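PDB 1U6M: acetyltransferase, GNAT family from Enterococcus faecalis, which probably transfers an acyl group, most likely acetyl from acetyl-coenzyme A, to an acceptor that has not been identified. Local coordinates for residues 11-14 with 15-19; 33-36 with 37-40; 161-164 with 165-168. One frame throughout, in Å; residues are numbered along the deposited sequence.

How the interactions relate
Interactions 1 and 2 lie on consecutive helices, 12-25 and 36-47, with centres 13 Å apart, and they touch: Ala16 CB packs against Ile40 O at 3.4 Å, and Ile40 also lies against Gln13 and Arg17. Interaction 3 belongs to the other side of the chain's centre, at the C-terminal end of helix 158-165. Its centre is 27 Å from that of interaction 1 and 36 Å from that of interaction 2, with nearest atoms about 15 Å and about 23 Å apart. Helix 12-25 packs on strands 59-64 and 67-76, whereas Tyr164 of interaction 3 touches strands 148-154 and 180-188. A sulfate, probably from the crystallisation liquor, sits about 3 Å from the side chain of Tyr164.

Interaction 1: 11-14 with 15-19; sequences DGQA and IARLV
Ile15 lays its CG1 branch over the carbonyl of Asp11, one turn back, in the opening turns of helix 12-25, the first helix of this GNAT fold. CG1 comes within 3.1 Å of Asp11 O, and CD1 runs on to meet Asp11 CB at 4.0 Å. The torsion explains the overlap: CG1 stands anti to its own carbonyl carbon (chi1 -66°), which directs the branch back toward the N-terminal end. The same Asp11 O accepts from Ile15 N, a nearly straight bond of 2.9 Å. Asp11 occupies the N-cap position, yet its carboxylate makes no capping bond; OD2 instead takes the N-H of Thr8 and a salt bridge from Arg5, tying the helix start to the segment before it. Further along, Ala16 N and Arg17 N bond to Gly12 O and Gln13 O, and Leu18 N reaches Ala14 O at a longer 3.3 Å. The buried side chains of Ile15 and Leu18 meet the sheet, Ile15 on Ile59 and Leu18 on Ile71, while Ala16 faces helix 36-47 at Leu43. Gln13 and Arg17, on the more open flank, both touch Ile40 of that helix. The Gln13 chain bends at chi2 (-81°), bringing its amide across the end of Arg17, with amide and guanidinium planes 44° apart. Arg17 passes its aliphatic part over the Gln13 carbonyl on the way, with CG 3.3 Å from Gln13 O.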
loop_
_atom_site.group_PDB
_atom_site.type_symbol
_atom_site.label_atom_id
_atom_site.label_comp_id
_atom_site.label_asym_id
_atom_site.label_seq_id
_atom_site.Cartn_x
_atom_site.Cartn_y
_atom_site.Cartn_z
ATOM N N ASP A 11 -5.782 -6.191 -12.971
ATOM C CA ASP A 11 -4.630 -6.380 -12.111
ATOM C C ASP A 11 -4.973 -6.945 -10.723
ATOM O O ASP A 11 -4.094 -7.061 -9.870
ATOM C CB ASP A 11 -3.880 -5.069 -11.942
ATOM C CG ASP A 11 -3.299 -4.542 -13.258
ATOM O OD1 ASP A 11 -2.713 -5.304 -14.082
ATOM O OD2 ASP A 11 -3.448 -3.336 -13.464
ATOM N N GLY A 12 -6.230 -7.331 -10.509
ATOM C CA GLY A 12 -6.693 -7.873 -9.223
ATOM C C GLY A 12 -5.888 -9.022 -8.660
ATOM O O GLY A 12 -5.421 -8.946 -7.524
ATOM N N GLN A 13 -5.717 -10.095 -9.424
ATOM C CA GLN A 13 -4.957 -11.247 -8.923
ATOM C C GLN A 13 -3.498 -10.860 -8.638
ATOM O O GLN A 13 -2.929 -11.281 -7.596
ATOM C CB GLN A 13 -5.028 -12.416 -9.923
ATOM C CG GLN A 13 -6.431 -13.039 -10.108
ATOM C CD GLN A 13 -6.728 -14.009 -8.994
ATOM O OE1 GLN A 13 -5.839 -14.758 -8.580
ATOM N NE2 GLN A 13 -7.952 -13.972 -8.460
ATOM N N ALA A 14 -2.893 -10.032 -9.513
ATOM C CA ALA A 14 -1.485 -9.661 -9.311
ATOM C C ALA A 14 -1.300 -8.806 -8.046
ATOM O O ALA A 14 -0.391 -9.017 -7.291
ATOM C CB ALA A 14 -0.872 -8.939 -10.610
ATOM N N ILE A 15 -2.203 -7.866 -7.825
ATOM C CA ILE A 15 -2.195 -7.038 -6.651
ATOM C C ILE A 15 -2.410 -7.917 -5.414
ATOM O O ILE A 15 -1.679 -7.789 -4.420
ATOM C CB ILE A 15 -3.354 -5.952 -6.713
ATOM C CG1 ILE A 15 -3.140 -4.945 -7.819
ATOM C CG2 ILE A 15 -3.533 -5.276 -5.366
ATOM C CD1 ILE A 15 -4.423 -4.125 -8.112
ATOM N N ALA A 16 -3.391 -8.824 -5.497
ATOM C CA ALA A 16 -3.721 -9.748 -4.391
ATOM C C ALA A 16 -2.524 -10.622 -3.976
ATOM O O ALA A 16 -2.269 -10.812 -2.772
ATOM C CB ALA A 16 -4.973 -10.605 -4.762
ATOM N N ARG A 17 -1.732 -11.084 -4.947
ATOM C CA ARG A 17 -0.545 -11.916 -4.662
ATOM C C ARG A 17 0.513 -11.126 -3.911
ATOM O O ARG A 17 1.180 -11.651 -2.981
ATOM C CB ARG A 17 0.041 -12.505 -5.948
ATOM C CG ARG A 17 -0.811 -13.605 -6.463
ATOM C CD ARG A 17 -0.464 -14.224 -7.874
ATOM N NE ARG A 17 -1.781 -14.664 -8.402
ATOM C CZ ARG A 17 -2.443 -15.783 -8.050
ATOM N NH1 ARG A 17 -1.920 -16.690 -7.220
ATOM N NH2 ARG A 17 -3.645 -16.015 -8.565
ATOM N N LEU A 18 0.658 -9.860 -4.320
ATOM C CA LEU A 18 1.606 -8.979 -3.711
ATOM C C LEU A 18 1.168 -8.615 -2.285
ATOM O O LEU A 18 1.992 -8.611 -1.366
ATOM C CB LEU A 18 1.821 -7.740 -4.600
ATOM C CG LEU A 18 2.573 -7.965 -5.913
ATOM C CD1 LEU A 18 2.491 -6.721 -6.798
ATOM C CD2 LEU A 18 4.036 -8.382 -5.617
ATOM N N VAL A 19 -0.118 -8.297 -2.114
ATOM C CA VAL A 19 -0.717 -8.022 -0.780
ATOM C C VAL A 19 -0.623 -9.222 0.184
ATOM O O VAL A 19 -0.281 -9.054 1.345
ATOM C CB VAL A 19 -2.207 -7.509 -0.875
ATOM C CG1 VAL A 19 -2.797 -7.322 0.476
ATOM C CG2 VAL A 19 -2.234 -6.184 -1.592
#

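Interaction 2: 33-36 with 37-40; sequences EVSE and EQMI
A capping box formed by Ser35 and Gln38 starts helix 36-47, the second helix of this GNAT-family chain. Ser35 is the N-cap: its OG accepts from Gln38 N at 3.2 Å, and in return Gln38 OE1 accepts from Ser35 N at 3.0 Å. Side chain and backbone thus exchange bonds in both directions, giving two N-H groups at the helix start an acceptor. Ser35 OG sits between its backbone N and carbonyl carbon (chi1 71°), which turns it over the first turn toward Gln38. The glutamine, extended beyond CG, runs alongside the serine; its CG lies only 2.9 Å from Ser35 OG, a tight contact. The N-H of Ser35 meets the Gln38 amide oxygen at 132° to its C=O bond and tilted 25° from the amide plane. Behind the cap, Met39 N bonds to Ser35 O and Ile40 N to Glu36 O, and Gln38 N makes a further weak bond to Ser35 O.

Val34, just ahead of the box, turns its side chain in against the first turn. Its CG1 rests on Gln38 CB at 3.6 Å and also meets the methyl of Met39, 4.0 Å from CE. Bends at chi2 and chi3 bring that methyl back to the valine, making an apolar patch beside the polar cap. On another flank Glu36 OE1 forms a salt bridge with Lys24 of helix 12-25. Ile40 packs on Leu20 of that helix, while Val34 lies on Leu96 and Met39 on Ile30 and Leu31, so the helix start is set between helix 12-25 and the surrounding loops.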
loop_
_atom_site.group_PDB
_atom_site.type_symbol
_atom_site.label_atom_id
_atom_site.label_comp_id
_atom_site.label_asym_id
_atom_site.label_seq_id
_atom_site.Cartn_x
_atom_site.Cartn_y
_atom_site.Cartn_z
ATOM N N GLU A 33 -6.885 -19.770 9.069
ATOM C CA GLU A 33 -8.262 -20.251 8.940
ATOM C C GLU A 33 -8.699 -20.398 7.480
ATOM O O GLU A 33 -9.640 -21.120 7.158
ATOM C CB GLU A 33 -9.220 -19.299 9.682
ATOM N N VAL A 34 -8.019 -19.683 6.596
ATOM C CA VAL A 34 -8.404 -19.582 5.183
ATOM C C VAL A 34 -7.135 -19.989 4.406
ATOM O O VAL A 34 -6.010 -19.613 4.789
ATOM C CB VAL A 34 -8.983 -18.111 4.869
ATOM C CG1 VAL A 34 -8.998 -17.772 3.423
ATOM C CG2 VAL A 34 -10.407 -17.920 5.414
ATOM N N SER A 35 -7.292 -20.804 3.358
ATOM C CA SER A 35 -6.130 -21.190 2.511
ATOM C C SER A 35 -5.602 -19.970 1.735
ATOM O O SER A 35 -6.368 -19.034 1.481
ATOM C CB SER A 35 -6.546 -22.236 1.498
ATOM O OG SER A 35 -7.376 -21.655 0.496
ATOM N N GLU A 36 -4.321 -19.992 1.354
ATOM C CA GLU A 36 -3.738 -18.936 0.499
ATOM C C GLU A 36 -4.543 -18.638 -0.768
ATOM O O GLU A 36 -4.813 -17.467 -1.065
ATOM C CB GLU A 36 -2.291 -19.234 0.147
ATOM C CG GLU A 36 -1.421 -19.260 1.395
ATOM C CD GLU A 36 0.011 -18.883 1.121
ATOM O OE1 GLU A 36 0.781 -18.741 2.117
ATOM O OE2 GLU A 36 0.347 -18.718 -0.095
ATOM N N GLU A 37 -4.959 -19.689 -1.474
ATOM C CA GLU A 37 -5.719 -19.535 -2.688
ATOM C C GLU A 37 -6.963 -18.734 -2.434
ATOM O O GLU A 37 -7.307 -17.883 -3.263
ATOM C CB GLU A 37 -6.081 -20.892 -3.320
ATOM C CG GLU A 37 -6.842 -20.714 -4.641
ATOM C CD GLU A 37 -7.416 -21.998 -5.270
ATOM O OE1 GLU A 37 -8.080 -21.865 -6.343
ATOM O OE2 GLU A 37 -7.211 -23.118 -4.710
ATOM N N GLN A 38 -7.643 -19.003 -1.312
ATOM C CA GLN A 38 -8.929 -18.334 -0.980
ATOM C C GLN A 38 -8.665 -16.905 -0.557
ATOM O O GLN A 38 -9.435 -16.047 -0.891
ATOM C CB GLN A 38 -9.766 -19.034 0.130
ATOM C CG GLN A 38 -10.029 -20.528 -0.066
ATOM C CD GLN A 38 -10.621 -21.252 1.185
ATOM O OE1 GLN A 38 -10.129 -21.135 2.361
ATOM N NE2 GLN A 38 -11.650 -22.043 0.917
ATOM N N MET A 39 -7.597 -16.683 0.202
ATOM C CA MET A 39 -7.209 -15.328 0.563
ATOM C C MET A 39 -6.929 -14.465 -0.694
ATOM O O MET A 39 -7.369 -13.329 -0.758
ATOM C CB MET A 39 -6.080 -15.239 1.608
ATOM C CG MET A 39 -5.939 -13.792 2.245
ATOM S SD MET A 39 -7.302 -13.178 3.372
ATOM C CE MET A 39 -7.066 -14.455 4.508
ATOM N N ILE A 40 -6.253 -15.028 -1.695
ATOM C CA ILE A 40 -5.954 -14.324 -2.936
ATOM C C ILE A 40 -7.257 -13.960 -3.635
ATOM O O ILE A 40 -7.432 -12.787 -4.011
ATOM C CB ILE A 40 -4.933 -15.118 -3.791
ATOM C CG1 ILE A 40 -3.567 -15.076 -3.087
ATOM C CG2 ILE A 40 -4.855 -14.590 -5.224
ATOM C CD1 ILE A 40 -2.445 -15.865 -3.764
#

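Interaction 3: 161-164 with 165-168; sequences RKLY and ASKG
Ala165, Tyr164 and Leu163 form the last turn of helix 158-165, which closes in a Schellman motif at Gly168. Ala165 N gives Arg161 O an almost straight bond of 2.9 Å, and the alanine CB lies 3.4 Å from that same oxygen. Tyr164 O takes the N-H of Lys167 at 2.9 Å, but from well above its carbonyl plane, as the chain curls off the helix axis. Ala165 O then accepts from Gly168 N across a type I turn, and the positive phi of Gly168 (101°) takes the chain out of helical conformation. Leu163 O receives Ser166 OG at 2.8 Å and, weakly, Ser166 N. Leu163 and Lys167 run alongside each other in the same direction, with Leu163 CD2 4.0 Å from Lys167 CD; bends at chi2 and chi4 carry the lysine amine on to a salt bridge with Asp135 and a hydrogen bond to Ser131 OG. The turn is therefore tied to helix 129-135, where Leu134 also touches Tyr164, whose side chain reaches Leu151 and Val153 of strand 148-154 and Met185 of strand 180-188.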
loop_
_atom_site.group_PDB
_atom_site.type_symbol
_atom_site.label_atom_id
_atom_site.label_comp_id
_atom_site.label_asym_id
_atom_site.label_seq_id
_atom_site.Cartn_x
_atom_site.Cartn_y
_atom_site.Cartn_z
ATOM N N ARG A 161 15.015 4.794 5.291
ATOM C CA ARG A 161 14.908 6.175 5.674
ATOM C C ARG A 161 15.900 7.082 4.934
ATOM O O ARG A 161 15.513 8.212 4.504
ATOM C CB ARG A 161 14.979 6.331 7.197
ATOM C CG ARG A 161 15.207 7.735 7.585
ATOM C CD ARG A 161 15.029 8.010 9.073
ATOM N NE ARG A 161 15.332 9.432 9.222
ATOM C CZ ARG A 161 15.777 10.030 10.323
ATOM N NH1 ARG A 161 15.955 9.352 11.468
ATOM N NH2 ARG A 161 16.035 11.331 10.276
ATOM N N LYS A 162 17.152 6.603 4.754
ATOM C CA LYS A 162 18.143 7.277 3.889
ATOM C C LYS A 162 17.695 7.407 2.430
ATOM O O LYS A 162 17.903 8.458 1.774
ATOM C CB LYS A 162 19.478 6.523 3.904
ATOM C CG LYS A 162 20.737 7.412 3.776
ATOM C CD LYS A 162 20.700 8.370 2.615
ATOM C CE LYS A 162 22.008 9.194 2.456
ATOM N NZ LYS A 162 22.441 9.907 3.703
ATOM N N LEU A 163 17.133 6.329 1.908
ATOM C CA LEU A 163 16.550 6.334 0.569
ATOM C C LEU A 163 15.530 7.508 0.440
ATOM O O LEU A 163 15.615 8.318 -0.483
ATOM C CB LEU A 163 15.853 4.968 0.296
ATOM C CG LEU A 163 15.634 4.490 -1.159
ATOM C CD1 LEU A 163 14.440 3.540 -1.289
ATOM C CD2 LEU A 163 15.543 5.602 -2.178
ATOM N N TYR A 164 14.586 7.622 1.384
ATOM C CA TYR A 164 13.535 8.661 1.312
ATOM C C TYR A 164 14.092 10.064 1.506
ATOM O O TYR A 164 13.705 11.015 0.761
ATOM C CB TYR A 164 12.421 8.388 2.329
ATOM C CG TYR A 164 11.872 6.989 2.269
ATOM C CD1 TYR A 164 11.560 6.279 3.449
ATOM C CD2 TYR A 164 11.644 6.357 1.035
ATOM C CE1 TYR A 164 11.001 5.001 3.385
ATOM C CE2 TYR A 164 11.091 5.042 0.969
ATOM C CZ TYR A 164 10.785 4.394 2.139
ATOM O OH TYR A 164 10.252 3.117 2.083
ATOM N N ALA A 165 14.970 10.219 2.490
ATOM C CA ALA A 165 15.756 11.458 2.638
ATOM C C ALA A 165 16.341 12.004 1.307
ATOM O O ALA A 165 16.248 13.196 1.001
ATOM C CB ALA A 165 16.875 11.267 3.667
ATOM N N SER A 166 16.924 11.102 0.515
ATOM C CA SER A 166 17.655 11.467 -0.690
ATOM C C SER A 166 16.678 11.841 -1.795
ATOM O O SER A 166 17.074 12.334 -2.843
ATOM C CB SER A 166 18.526 10.274 -1.131
ATOM O OG SER A 166 17.819 9.320 -1.960
ATOM N N LYS A 167 15.400 11.570 -1.574
ATOM C CA LYS A 167 14.366 11.796 -2.571
ATOM C C LYS A 167 13.617 13.038 -2.144
ATOM O O LYS A 167 12.648 13.390 -2.762
ATOM C CB LYS A 167 13.381 10.616 -2.600
ATOM C CG LYS A 167 13.455 9.731 -3.834
ATOM C CD LYS A 167 14.805 9.051 -3.996
ATOM C CE LYS A 167 14.936 8.392 -5.362
ATOM N NZ LYS A 167 13.811 7.389 -5.522
ATOM N N GLY A 168 14.053 13.670 -1.065
ATOM C CA GLY A 168 13.444 14.923 -0.590
ATOM C C GLY A 168 12.481 14.809 0.586
ATOM O O GLY A 168 11.805 15.793 0.883
#